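PDB 3OG2: beta-galactosidase from Trichoderma reesei, which probably hydrolyses terminal non-reducing beta-D-galactose residues from beta-D-galactosides, as a member of glycoside hydrolase family 35. Local coordinates for residues A[252-258]-A[306-310]; A[392-397]-A[408-413]; A[715-721]-A[773-779]; A[725-731]-A[762-768]. All coordinates share one frame; numbering follows the deposited sequence.

Contact 1 (A[252-258]-A[306-310]); sequences WPDNGLP and VFYKN. With NAG (2-acetamido-2-deoxy-beta-D-glucopyranose), chain D.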
# COMPACT_ATOMS: atom_id res chain seq x y z
N TRP A 252 15.80 2.47 -16.64
CA TRP A 252 14.52 2.32 -17.31
C TRP A 252 14.84 1.56 -18.60
O TRP A 252 15.27 2.14 -19.60
CB TRP A 252 13.84 3.64 -17.64
CG TRP A 252 13.38 4.42 -16.44
CD1 TRP A 252 13.64 4.22 -15.12
CD2 TRP A 252 12.53 5.57 -16.55
NE1 TRP A 252 13.00 5.19 -14.39
CE2 TRP A 252 12.30 6.03 -15.24
CE3 TRP A 252 11.94 6.24 -17.63
CZ2 TRP A 252 11.50 7.15 -14.96
CZ3 TRP A 252 11.15 7.34 -17.35
CH2 TRP A 252 10.93 7.78 -16.05
N PRO A 253 14.60 0.30 -18.60
CA PRO A 253 15.06 -0.53 -19.72
C PRO A 253 14.29 -0.28 -21.02
O PRO A 253 13.14 0.17 -21.01
CB PRO A 253 14.83 -1.98 -19.31
CG PRO A 253 14.04 -1.92 -18.07
CD PRO A 253 13.93 -0.49 -17.57
N ASP A 254 15.04 -0.58 -22.08
CA ASP A 254 14.47 -0.51 -23.41
C ASP A 254 13.17 -1.33 -23.41
O ASP A 254 12.94 -2.39 -22.83
CB ASP A 254 15.44 -0.96 -24.48
CG ASP A 254 16.52 0.02 -24.93
OD1 ASP A 254 16.55 1.22 -24.52
OD2 ASP A 254 17.43 -0.34 -25.71
N ASN A 255 12.21 -0.79 -24.11
CA ASN A 255 10.92 -1.41 -24.29
C ASN A 255 10.12 -1.47 -23.00
O ASN A 255 9.09 -2.12 -23.06
CB ASN A 255 11.03 -2.84 -24.82
CG ASN A 255 11.74 -2.89 -26.15
OD1 ASN A 255 11.62 -2.01 -27.01
ND2 ASN A 255 12.52 -3.97 -26.32
N GLY A 256 10.49 -0.80 -21.93
CA GLY A 256 9.68 -0.86 -20.69
C GLY A 256 8.39 -0.05 -20.79
O GLY A 256 7.42 -0.31 -20.04
N LEU A 257 8.27 0.95 -21.66
CA LEU A 257 7.04 1.75 -21.70
C LEU A 257 5.96 0.97 -22.40
O LEU A 257 6.16 0.51 -23.53
CB LEU A 257 7.34 3.07 -22.43
CG LEU A 257 6.17 4.06 -22.33
CD1 LEU A 257 6.07 4.71 -20.96
CD2 LEU A 257 6.31 5.12 -23.43
N PRO A 258 4.78 0.81 -21.83
CA PRO A 258 3.71 0.13 -22.61
C PRO A 258 3.23 0.92 -23.80
O PRO A 258 2.88 2.11 -23.68
CB PRO A 258 2.55 0.06 -21.61
CG PRO A 258 3.05 0.50 -20.29
CD PRO A 258 4.35 1.18 -20.48
N VAL A 306 6.15 10.37 -16.56
CA VAL A 306 6.24 9.71 -17.88
C VAL A 306 5.24 8.57 -18.01
O VAL A 306 4.49 8.48 -19.00
CB VAL A 306 7.67 9.19 -18.14
CG1 VAL A 306 7.75 8.45 -19.48
CG2 VAL A 306 8.70 10.32 -18.11
N PHE A 307 5.24 7.64 -17.03
CA PHE A 307 4.39 6.47 -17.22
C PHE A 307 2.90 6.74 -16.99
O PHE A 307 2.05 6.13 -17.66
CB PHE A 307 4.82 5.33 -16.26
CG PHE A 307 6.06 4.60 -16.72
CD1 PHE A 307 7.32 5.13 -16.51
CD2 PHE A 307 5.89 3.33 -17.35
CE1 PHE A 307 8.44 4.42 -16.89
CE2 PHE A 307 7.04 2.63 -17.76
CZ PHE A 307 8.29 3.17 -17.53
N TYR A 308 2.54 7.61 -16.06
CA TYR A 308 1.09 7.82 -15.81
C TYR A 308 0.50 8.63 -16.95
O TYR A 308 -0.61 8.35 -17.41
CB TYR A 308 0.80 8.46 -14.47
CG TYR A 308 1.18 7.60 -13.26
CD1 TYR A 308 1.77 6.36 -13.39
CD2 TYR A 308 0.92 8.09 -11.99
CE1 TYR A 308 2.10 5.61 -12.27
CE2 TYR A 308 1.26 7.36 -10.86
CZ TYR A 308 1.84 6.12 -11.01
OH TYR A 308 2.17 5.39 -9.89
N LYS A 309 1.22 9.64 -17.45
CA LYS A 309 0.69 10.36 -18.63
C LYS A 309 0.68 9.45 -19.85
O LYS A 309 -0.17 9.67 -20.72
CB LYS A 309 1.53 11.62 -18.87
CG LYS A 309 1.33 12.65 -17.74
CD LYS A 309 2.21 13.88 -17.90
CE LYS A 309 2.12 14.74 -16.62
NZ LYS A 309 2.83 16.01 -16.73
N ASN A 310 1.56 8.43 -19.92
CA ASN A 310 1.45 7.49 -21.02
C ASN A 310 0.16 6.68 -20.95
O ASN A 310 -0.33 6.20 -21.99
CB ASN A 310 2.67 6.56 -20.97
CG ASN A 310 2.72 5.62 -22.13
OD1 ASN A 310 2.81 6.08 -23.30
ND2 ASN A 310 2.65 4.32 -21.85
C1 NAG D . 17.52 5.99 -23.80
C2 NAG D . 18.72 5.28 -24.40
C3 NAG D . 19.63 4.77 -23.29
C4 NAG D . 19.88 5.71 -22.10
C5 NAG D . 18.59 6.44 -21.65
C6 NAG D . 18.83 7.60 -20.69
C7 NAG D . 18.14 4.14 -26.53
C8 NAG D . 17.39 2.95 -27.07
N2 NAG D . 18.35 4.14 -25.22
O3 NAG D . 20.79 4.17 -23.82
O4 NAG D . 20.32 4.90 -21.04
O5 NAG D . 17.98 6.90 -22.83
O6 NAG D . 19.50 8.66 -21.39
O7 NAG D . 18.82 4.79 -27.35

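Contact 2 (A[392-397]-A[408-413]); sequences QNIVIT and FVVRHA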
# COMPACT_ATOMS: atom_id res chain seq x y z
N GLN A 392 11.64 15.09 -34.58
CA GLN A 392 11.56 13.65 -34.47
C GLN A 392 12.04 13.14 -33.12
O GLN A 392 11.97 11.93 -32.90
CB GLN A 392 12.45 13.07 -35.59
CG GLN A 392 12.11 13.70 -36.93
CD GLN A 392 10.59 13.78 -37.05
OE1 GLN A 392 9.98 14.79 -36.70
NE2 GLN A 392 10.03 12.67 -37.55
N ASN A 393 12.54 14.01 -32.25
CA ASN A 393 13.08 13.55 -30.98
C ASN A 393 12.01 13.44 -29.92
O ASN A 393 12.30 13.08 -28.77
CB ASN A 393 14.17 14.54 -30.54
CG ASN A 393 15.32 14.52 -31.55
OD1 ASN A 393 16.00 13.50 -31.64
ND2 ASN A 393 15.41 15.65 -32.25
N ILE A 394 10.77 13.73 -30.25
CA ILE A 394 9.68 13.57 -29.29
C ILE A 394 8.57 12.80 -30.00
O ILE A 394 8.42 12.86 -31.21
CB ILE A 394 9.18 14.91 -28.75
CG1 ILE A 394 8.73 15.80 -29.88
CG2 ILE A 394 10.23 15.61 -27.87
CD1 ILE A 394 8.10 17.11 -29.50
N VAL A 395 7.84 12.07 -29.15
CA VAL A 395 6.67 11.33 -29.56
C VAL A 395 5.45 12.07 -29.01
O VAL A 395 5.46 12.52 -27.85
CB VAL A 395 6.74 9.87 -29.09
CG1 VAL A 395 5.36 9.21 -29.17
CG2 VAL A 395 7.72 9.09 -29.94
N ILE A 396 4.42 12.22 -29.81
CA ILE A 396 3.19 12.88 -29.37
C ILE A 396 2.01 11.97 -29.62
O ILE A 396 1.84 11.48 -30.77
CB ILE A 396 3.02 14.25 -30.09
CG1 ILE A 396 4.24 15.13 -29.80
CG2 ILE A 396 1.69 14.88 -29.71
CD1 ILE A 396 4.23 16.47 -30.56
N THR A 397 1.20 11.72 -28.61
CA THR A 397 -0.03 10.97 -28.80
C THR A 397 -1.21 11.90 -28.67
O THR A 397 -1.35 12.52 -27.62
CB THR A 397 -0.15 9.85 -27.75
OG1 THR A 397 1.04 9.02 -27.80
CG2 THR A 397 -1.37 8.98 -28.05
N PHE A 408 -2.70 16.41 -26.02
CA PHE A 408 -1.53 15.86 -26.72
C PHE A 408 -0.49 15.50 -25.68
O PHE A 408 -0.01 16.38 -24.95
CB PHE A 408 -0.93 16.89 -27.69
CG PHE A 408 -1.98 17.35 -28.70
CD1 PHE A 408 -2.84 18.39 -28.40
CD2 PHE A 408 -2.09 16.63 -29.90
CE1 PHE A 408 -3.81 18.74 -29.29
CE2 PHE A 408 -3.09 17.00 -30.81
CZ PHE A 408 -3.96 18.02 -30.46
N VAL A 409 -0.19 14.21 -25.59
CA VAL A 409 0.79 13.77 -24.61
C VAL A 409 2.16 13.71 -25.29
O VAL A 409 2.35 12.94 -26.27
CB VAL A 409 0.39 12.40 -24.01
CG1 VAL A 409 1.47 11.99 -22.98
CG2 VAL A 409 -1.01 12.49 -23.43
N VAL A 410 3.09 14.48 -24.78
CA VAL A 410 4.42 14.60 -25.37
C VAL A 410 5.45 13.91 -24.49
O VAL A 410 5.44 14.09 -23.26
CB VAL A 410 4.79 16.10 -25.51
CG1 VAL A 410 6.14 16.25 -26.20
CG2 VAL A 410 3.69 16.90 -26.22
N ARG A 411 6.32 13.08 -25.08
CA ARG A 411 7.39 12.44 -24.34
C ARG A 411 8.63 12.44 -25.22
O ARG A 411 8.57 12.65 -26.44
CB ARG A 411 7.02 11.00 -23.92
CG ARG A 411 6.76 10.08 -25.10
CD ARG A 411 6.74 8.65 -24.61
NE ARG A 411 6.35 7.63 -25.56
CZ ARG A 411 7.23 7.09 -26.41
NH1 ARG A 411 8.50 7.47 -26.47
NH2 ARG A 411 6.77 6.13 -27.23
N HIS A 412 9.78 12.15 -24.61
CA HIS A 412 10.96 11.90 -25.45
C HIS A 412 10.75 10.63 -26.27
O HIS A 412 10.18 9.63 -25.81
CB HIS A 412 12.19 11.71 -24.56
CG HIS A 412 12.61 12.97 -23.86
ND1 HIS A 412 13.35 13.95 -24.47
CD2 HIS A 412 12.39 13.41 -22.59
CE1 HIS A 412 13.58 14.95 -23.63
NE2 HIS A 412 13.00 14.63 -22.47
N ALA A 413 11.26 10.62 -27.50
CA ALA A 413 11.12 9.45 -28.35
C ALA A 413 11.75 8.20 -27.74
O ALA A 413 11.19 7.11 -27.83
CB ALA A 413 11.79 9.70 -29.71
O HOH W 1 14.29 13.71 -26.94
O HOH W 2 2.97 10.13 -26.20

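Contact 3 (A[715-721]-A[773-779]); sequences FRGRFTA and GRRYILT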
# COMPACT_ATOMS: atom_id res chain seq x y z
N PHE A 715 9.30 -28.62 17.13
CA PHE A 715 9.09 -30.05 17.07
C PHE A 715 9.94 -30.72 18.13
O PHE A 715 11.07 -30.29 18.37
CB PHE A 715 9.51 -30.64 15.72
CG PHE A 715 8.73 -30.03 14.58
CD1 PHE A 715 9.10 -28.79 14.02
CD2 PHE A 715 7.61 -30.67 14.10
CE1 PHE A 715 8.29 -28.23 13.03
CE2 PHE A 715 6.80 -30.18 13.08
CZ PHE A 715 7.17 -28.95 12.58
N ARG A 716 9.41 -31.76 18.75
CA ARG A 716 10.20 -32.52 19.75
C ARG A 716 10.16 -33.99 19.34
O ARG A 716 9.05 -34.56 19.24
CB ARG A 716 9.63 -32.34 21.17
CG ARG A 716 9.96 -30.92 21.63
CD ARG A 716 9.38 -30.62 22.95
NE ARG A 716 9.72 -31.47 24.08
CZ ARG A 716 10.83 -31.35 24.79
NH1 ARG A 716 11.77 -30.47 24.41
NH2 ARG A 716 11.07 -32.07 25.88
N GLY A 717 11.32 -34.52 19.04
CA GLY A 717 11.42 -35.88 18.57
C GLY A 717 12.13 -36.78 19.58
O GLY A 717 13.31 -36.54 19.91
N ARG A 718 11.44 -37.82 20.06
CA ARG A 718 12.02 -38.76 21.01
C ARG A 718 12.61 -39.97 20.28
O ARG A 718 11.93 -40.54 19.40
CB ARG A 718 10.93 -39.28 21.94
CG ARG A 718 10.58 -38.35 23.07
CD ARG A 718 9.30 -38.79 23.74
NE ARG A 718 8.98 -38.11 24.99
CZ ARG A 718 8.54 -36.88 25.11
NH1 ARG A 718 8.35 -36.11 24.01
NH2 ARG A 718 8.28 -36.37 26.32
N PHE A 719 13.80 -40.39 20.68
CA PHE A 719 14.33 -41.64 20.17
C PHE A 719 15.12 -42.33 21.27
O PHE A 719 15.55 -41.66 22.25
CB PHE A 719 15.23 -41.42 18.94
CG PHE A 719 16.55 -40.69 19.19
CD1 PHE A 719 16.60 -39.29 19.05
CD2 PHE A 719 17.71 -41.39 19.53
CE1 PHE A 719 17.84 -38.66 19.27
CE2 PHE A 719 18.91 -40.76 19.77
CZ PHE A 719 18.98 -39.38 19.61
N THR A 720 15.35 -43.63 21.09
CA THR A 720 16.25 -44.37 22.01
C THR A 720 17.55 -44.62 21.31
O THR A 720 17.57 -45.12 20.20
CB THR A 720 15.54 -45.70 22.34
OG1 THR A 720 14.30 -45.38 23.01
CG2 THR A 720 16.48 -46.49 23.25
N ALA A 721 18.66 -44.22 21.93
CA ALA A 721 19.93 -44.40 21.26
C ALA A 721 20.22 -45.87 21.04
O ALA A 721 20.14 -46.67 21.99
CB ALA A 721 21.07 -43.72 22.04
N GLY A 773 20.58 -47.22 24.64
CA GLY A 773 19.41 -47.55 25.44
C GLY A 773 18.70 -46.38 26.12
O GLY A 773 17.57 -46.53 26.60
N ARG A 774 19.33 -45.20 26.16
CA ARG A 774 18.73 -44.05 26.83
C ARG A 774 17.87 -43.31 25.84
O ARG A 774 18.17 -43.28 24.64
CB ARG A 774 19.87 -43.18 27.38
CG ARG A 774 19.40 -41.98 28.18
CD ARG A 774 20.57 -41.23 28.80
NE ARG A 774 21.18 -42.09 29.85
CZ ARG A 774 22.04 -41.57 30.74
NH1 ARG A 774 22.36 -40.28 30.65
NH2 ARG A 774 22.63 -42.22 31.72
N ARG A 775 16.80 -42.70 26.30
CA ARG A 775 15.95 -41.86 25.49
C ARG A 775 16.49 -40.43 25.46
O ARG A 775 16.92 -39.86 26.47
CB ARG A 775 14.55 -41.83 26.10
CG ARG A 775 13.59 -41.03 25.18
CD ARG A 775 12.16 -41.31 25.59
NE ARG A 775 11.52 -42.32 24.75
CZ ARG A 775 10.24 -42.70 24.89
NH1 ARG A 775 9.51 -42.14 25.85
NH2 ARG A 775 9.68 -43.61 24.11
N TYR A 776 16.47 -39.87 24.27
CA TYR A 776 16.87 -38.51 23.99
C TYR A 776 15.75 -37.74 23.31
O TYR A 776 14.90 -38.37 22.67
CB TYR A 776 18.10 -38.51 23.00
CG TYR A 776 19.32 -38.98 23.75
CD1 TYR A 776 19.60 -40.36 23.84
CD2 TYR A 776 20.19 -38.08 24.36
CE1 TYR A 776 20.73 -40.80 24.52
CE2 TYR A 776 21.30 -38.51 25.07
CZ TYR A 776 21.56 -39.88 25.14
OH TYR A 776 22.64 -40.33 25.84
N ILE A 777 15.78 -36.43 23.44
CA ILE A 777 14.75 -35.61 22.79
C ILE A 777 15.42 -34.54 21.92
O ILE A 777 16.18 -33.73 22.45
CB ILE A 777 13.79 -34.94 23.81
CG1 ILE A 777 13.14 -35.99 24.69
CG2 ILE A 777 12.78 -34.10 23.06
CD1 ILE A 777 12.19 -35.40 25.75
N LEU A 778 15.11 -34.57 20.65
CA LEU A 778 15.54 -33.50 19.75
C LEU A 778 14.53 -32.39 19.81
O LEU A 778 13.34 -32.62 19.68
CB LEU A 778 15.61 -34.07 18.33
CG LEU A 778 16.77 -34.98 18.07
CD1 LEU A 778 16.51 -35.84 16.83
CD2 LEU A 778 18.08 -34.20 17.89
N THR A 779 14.98 -31.16 20.01
CA THR A 779 14.09 -30.01 19.88
C THR A 779 14.53 -29.26 18.63
O THR A 779 15.69 -28.89 18.50
CB THR A 779 14.14 -29.07 21.12
OG1 THR A 779 13.64 -29.76 22.26
CG2 THR A 779 13.24 -27.86 20.91
O HOH W 3 12.12 -43.37 22.50

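Contact 4 (A[725-731]-A[762-768]); sequences RQQLFLS and NSSYTLD. With NAG (2-acetamido-2-deoxy-beta-D-glucopyranose), chain F.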
# COMPACT_ATOMS: atom_id res chain seq x y z
N ARG A 725 27.21 -43.15 18.60
CA ARG A 725 27.17 -42.08 17.62
C ARG A 725 26.08 -42.38 16.61
O ARG A 725 26.01 -43.53 16.13
CB ARG A 725 28.54 -42.00 16.89
CG ARG A 725 28.57 -40.86 15.89
CD ARG A 725 29.97 -40.64 15.34
NE ARG A 725 30.83 -39.95 16.33
CZ ARG A 725 32.09 -39.61 16.09
NH1 ARG A 725 32.65 -39.90 14.91
NH2 ARG A 725 32.77 -38.97 17.06
N GLN A 726 25.25 -41.37 16.30
CA GLN A 726 24.17 -41.51 15.32
C GLN A 726 24.28 -40.34 14.36
O GLN A 726 24.86 -39.32 14.74
CB GLN A 726 22.83 -41.60 16.04
CG GLN A 726 22.84 -42.90 16.88
CD GLN A 726 21.52 -43.33 17.41
OE1 GLN A 726 21.34 -44.46 17.86
NE2 GLN A 726 20.52 -42.44 17.34
N GLN A 727 23.70 -40.54 13.18
CA GLN A 727 23.75 -39.51 12.17
C GLN A 727 22.30 -39.07 11.92
O GLN A 727 21.44 -39.90 11.67
CB GLN A 727 24.38 -40.06 10.89
CG GLN A 727 25.83 -40.52 11.09
CD GLN A 727 26.82 -39.51 11.59
OE1 GLN A 727 27.84 -39.92 12.22
NE2 GLN A 727 26.60 -38.21 11.34
N LEU A 728 22.10 -37.77 11.98
CA LEU A 728 20.78 -37.21 11.74
C LEU A 728 20.77 -36.36 10.47
O LEU A 728 21.61 -35.48 10.28
CB LEU A 728 20.43 -36.28 12.93
CG LEU A 728 19.13 -35.50 12.78
CD1 LEU A 728 17.96 -36.48 12.78
CD2 LEU A 728 19.08 -34.49 13.93
N PHE A 729 19.82 -36.61 9.61
CA PHE A 729 19.54 -35.84 8.41
C PHE A 729 18.24 -35.15 8.70
O PHE A 729 17.29 -35.85 9.12
CB PHE A 729 19.41 -36.76 7.17
CG PHE A 729 18.73 -36.05 6.02
CD1 PHE A 729 19.41 -35.02 5.38
CD2 PHE A 729 17.45 -36.41 5.62
CE1 PHE A 729 18.80 -34.37 4.33
CE2 PHE A 729 16.85 -35.77 4.55
CZ PHE A 729 17.54 -34.76 3.90
N LEU A 730 18.17 -33.86 8.52
CA LEU A 730 16.94 -33.13 8.76
C LEU A 730 16.67 -32.11 7.67
O LEU A 730 17.47 -31.23 7.40
CB LEU A 730 17.14 -32.44 10.09
CG LEU A 730 15.98 -31.90 10.83
CD1 LEU A 730 14.92 -32.94 11.22
CD2 LEU A 730 16.54 -31.23 12.09
N SER A 731 15.54 -32.25 6.99
CA SER A 731 15.13 -31.35 5.93
C SER A 731 14.02 -30.47 6.46
O SER A 731 12.94 -30.99 6.81
CB SER A 731 14.72 -32.18 4.71
OG SER A 731 14.32 -31.33 3.64
N ASN A 762 18.54 -28.69 3.80
CA ASN A 762 18.95 -30.05 4.15
C ASN A 762 20.12 -29.88 5.11
O ASN A 762 21.16 -29.31 4.79
CB ASN A 762 19.33 -30.85 2.90
CG ASN A 762 18.07 -31.21 2.12
OD1 ASN A 762 16.99 -31.39 2.68
ND2 ASN A 762 18.28 -31.28 0.83
N SER A 763 19.98 -30.38 6.32
CA SER A 763 21.07 -30.33 7.27
C SER A 763 21.43 -31.73 7.73
O SER A 763 20.59 -32.60 7.93
CB SER A 763 20.62 -29.49 8.46
OG SER A 763 20.17 -28.19 8.04
N SER A 764 22.72 -31.95 7.96
CA SER A 764 23.21 -33.20 8.48
C SER A 764 24.01 -32.96 9.75
O SER A 764 24.91 -32.12 9.75
CB SER A 764 24.09 -33.85 7.41
OG SER A 764 23.23 -34.25 6.31
N TYR A 765 23.69 -33.67 10.81
CA TYR A 765 24.31 -33.47 12.08
C TYR A 765 24.74 -34.81 12.65
O TYR A 765 24.11 -35.85 12.43
CB TYR A 765 23.31 -32.81 13.04
CG TYR A 765 22.77 -31.44 12.65
CD1 TYR A 765 23.60 -30.31 12.58
CD2 TYR A 765 21.43 -31.21 12.34
CE1 TYR A 765 23.13 -29.04 12.23
CE2 TYR A 765 20.93 -29.95 11.98
CZ TYR A 765 21.79 -28.87 11.93
OH TYR A 765 21.29 -27.62 11.56
N THR A 766 25.82 -34.83 13.43
CA THR A 766 26.21 -36.01 14.16
C THR A 766 25.70 -35.87 15.60
O THR A 766 25.90 -34.80 16.22
CB THR A 766 27.74 -36.17 14.18
OG1 THR A 766 28.16 -36.29 12.80
CG2 THR A 766 28.19 -37.38 14.94
N LEU A 767 25.08 -36.92 16.09
CA LEU A 767 24.64 -36.96 17.49
C LEU A 767 25.60 -37.93 18.19
O LEU A 767 25.45 -39.14 18.07
CB LEU A 767 23.18 -37.36 17.65
CG LEU A 767 22.17 -36.61 16.74
CD1 LEU A 767 20.77 -37.20 16.95
CD2 LEU A 767 22.21 -35.11 16.97
N ASP A 768 26.59 -37.37 18.87
CA ASP A 768 27.64 -38.20 19.43
C ASP A 768 27.55 -38.36 20.93
O ASP A 768 26.82 -37.59 21.61
CB ASP A 768 28.98 -37.50 19.12
CG ASP A 768 30.15 -38.45 19.19
OD1 ASP A 768 30.03 -39.70 19.19
OD2 ASP A 768 31.28 -37.92 19.23
C1 NAG F . 17.30 -31.85 0.09
C2 NAG F . 17.02 -30.90 -1.07
C3 NAG F . 15.99 -31.52 -2.01
C4 NAG F . 16.33 -32.97 -2.38
C5 NAG F . 16.70 -33.80 -1.13
C6 NAG F . 17.19 -35.20 -1.50
C7 NAG F . 17.31 -28.51 -0.68
C8 NAG F . 16.84 -27.23 -0.09
N2 NAG F . 16.53 -29.60 -0.65
O3 NAG F . 16.00 -30.66 -3.15
O4 NAG F . 15.28 -33.65 -3.02
O5 NAG F . 17.75 -33.09 -0.47
O6 NAG F . 16.84 -36.12 -0.47
O7 NAG F . 18.48 -28.56 -0.98
O HOH W 4 24.76 -36.87 9.45
O HOH W 5 30.54 -38.26 12.39
O HOH W 6 17.43 -28.49 8.28

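Contact 1 (A[252-258]-A[306-310])
Phe307 of helix 301-313 turns the edge of its ring, at CE1, toward the face of Trp252 in a T-shaped stack, centroids of the two six-membered rings 5.4 Å apart and planes at 72°. Val306 reaches the same indole at its edge, CG2 lying 3.9 Å from Trp252 CZ3. Over one face of the Phe307 ring sits Leu257 CD1, a CH-pi contact 4.1 Å from the ring centroid. Next to this tight apolar part Asn310, with CG anti to the backbone N (chi1 -175°), sends ND2 to Pro258 O at 2.9 Å; the nearly straight bond (167°) uses a carbonyl lone pair and lies in the amide plane, while Leu257, coming from the opposite direction, brings CD1 and CD2 against the same amide. A leucine in place of Asn310 would probably leave Pro258 O without this donor and the loop end less firmly tied to the helix. The opposite end is loose: Pro253 to Asn255 face solvent in a type II turn closed by Gly256 N to Pro253 O (3.0 Å), and Asp254 OD1 lies 3.2 Å from C8 of an N-acetylglucosamine. Arg448 adds a cation-pi contact to Trp252. The whole is a loop following strand 236-239 laid against an outer helix of the family 35 TIM barrel.

Contact 2 (A[392-397]-A[408-413])
Val395 and Arg411 form a hydrogen-bonded pair in an antiparallel beta hairpin, strands 394-400 and 406-412, within the antiparallel sheet of beta-galactosidase domain 2. The strand axes come within 4.5 Å at 159°. Val395 N and Arg411 O, 2.9 Å apart, are matched by the return bond from Arg411 N to Val395 O, and Thr397 pairs with Val409 in the same way. Beyond the regular strand, Ala413 N still reaches Asn393 O, approaching from above the carbonyl plane. On the face of Val395 and Arg411 the arginine starts with CG between its backbone N and carbonyl carbon (chi1 62°), then runs extended, which lays its guanidinium flat over the valine: Val395 CB is 3.9 Å from CZ of Arg411, over the centre of the group. Arg411 NH1 is held there by two carbonyls just after it in the chain, His412 O at 2.8 Å and Ala413 O, both near the guanidinium plane. On the other face Ile396 CG1 lies 4.0 Å from Val410 CG2, and Tyr423 and Val425 of strand 421-427 pack on Ile394 and Ile396. His412 NE2 binds Thr446 O, and a water bridges His412 ND1 to Asn393 O. A second water, 2.7 Å from Thr397 OG1, donates to Val409 O at 2.9 Å.

Contact 3 (A[715-721]-A[773-779])
Phe719 and Tyr776 meet on one face of an antiparallel strand pair, 713-720 with 775-782, inside the five-stranded sheet of an all-beta domain. With chi1 at 67°, the Phe719 ring leans across to its neighbour strand, and Tyr776 CB sits over its face, 3.6 Å from Phe719 CZ. The two rings themselves are near parallel (22°) but slid apart, so they barely overlap. Leu778 CD1 adds a contact to Phe719 CE1 at 4.0 Å, and Ala721 CB touches Tyr776 CE1. The opposite face carries the arginines. Ile777 supports two of them: its CG2 lies under the centre of the Arg716 guanidinium, 3.8 Å from CZ, and its CD1 under that of Arg718, 4.0 Å from CZ. Arg775 crosses Arg718 with guanidinium planes 86° apart; Arg718 CD lies over the rim of the Arg775 guanidinium face. Arg716 and Arg718 are positioned by one carboxylate, Asp677, which forms salt bridges with Arg716 NE and Arg718 NH1. Behind the side chains, paired backbone bonds link Gly717 with Leu778 and Phe719 with Tyr776, while strand 820-824 flanks one strand and strand 740-744 the other. At the exposed end, Arg775 NE donates to a water at 2.6 Å that also binds Thr720 OG1 at 3.0 Å.

Contact 4 (A[725-731]-A[762-768])
Arg725 grips Asp768 side-on with two nitrogens: NE donates to OD1 at 3.0 Å and NH2 to OD2 at 2.8 Å. The carboxylate lies at the guanidinium edge but is turned about 70° to it, so that both oxygens are met from above their own plane. The arginine chain bends at chi3 (-76°) to bring this edge round, and its CG rests 3.6 Å from CG2 of Thr766. Replacing Asp768 by an alanine is likely to leave the Arg725 guanidinium without this counter-charge and its rotation less fixed. Next, Gln727 NE2 gives a 2.9 Å bond to Thr766 OG1, the hydroxyl lying near the amide plane, and one water joins Gln727 OE1 to the same oxygen. At the far end Ser731 OG donates to Asn762 OD1 at 2.8 Å. Between these ends, paired backbone bonds tie Gln726 to Leu767, Leu728 to Tyr765 and Leu730 to Ser763. Packing is apolar on the Leu728 face: its CB lies 4.1 Å from Leu767 CD1, and its CD2 approaches the edge of the Tyr765 ring. On the other face Phe729 CZ comes 3.6 Å from Asn762 OD1. This is an antiparallel pair at the border of a three-stranded sheet, with Asn762 in an Asn-Ser-Ser sequon and its ND2 covalently bonded to C1 of an N-acetylglucosamine: an N-glycosylation site on a beta strand.

The four contacts follow the chain as two neighbouring pairs at far ends of the molecule, contacts 2 and 3 having centres about 72 Å apart. Contacts 1 and 2, with centres about 12 Å apart, come in series and join two domains: Leu257 CD2 and Arg411 NE touch at 3.3 Å, and Val409 packs on helix 301-313, seating the domain 2 sheet against the TIM barrel. Contact 4 is nested in the chain loop closed by contact 3, about 13 Å between centres. Strand 713-720 leads into 726-733, and 760-767 into 775-782, so the chain passes between two facing sheets. Phe719, Leu728, Leu767 and Leu778 fill the interior of this beta sandwich.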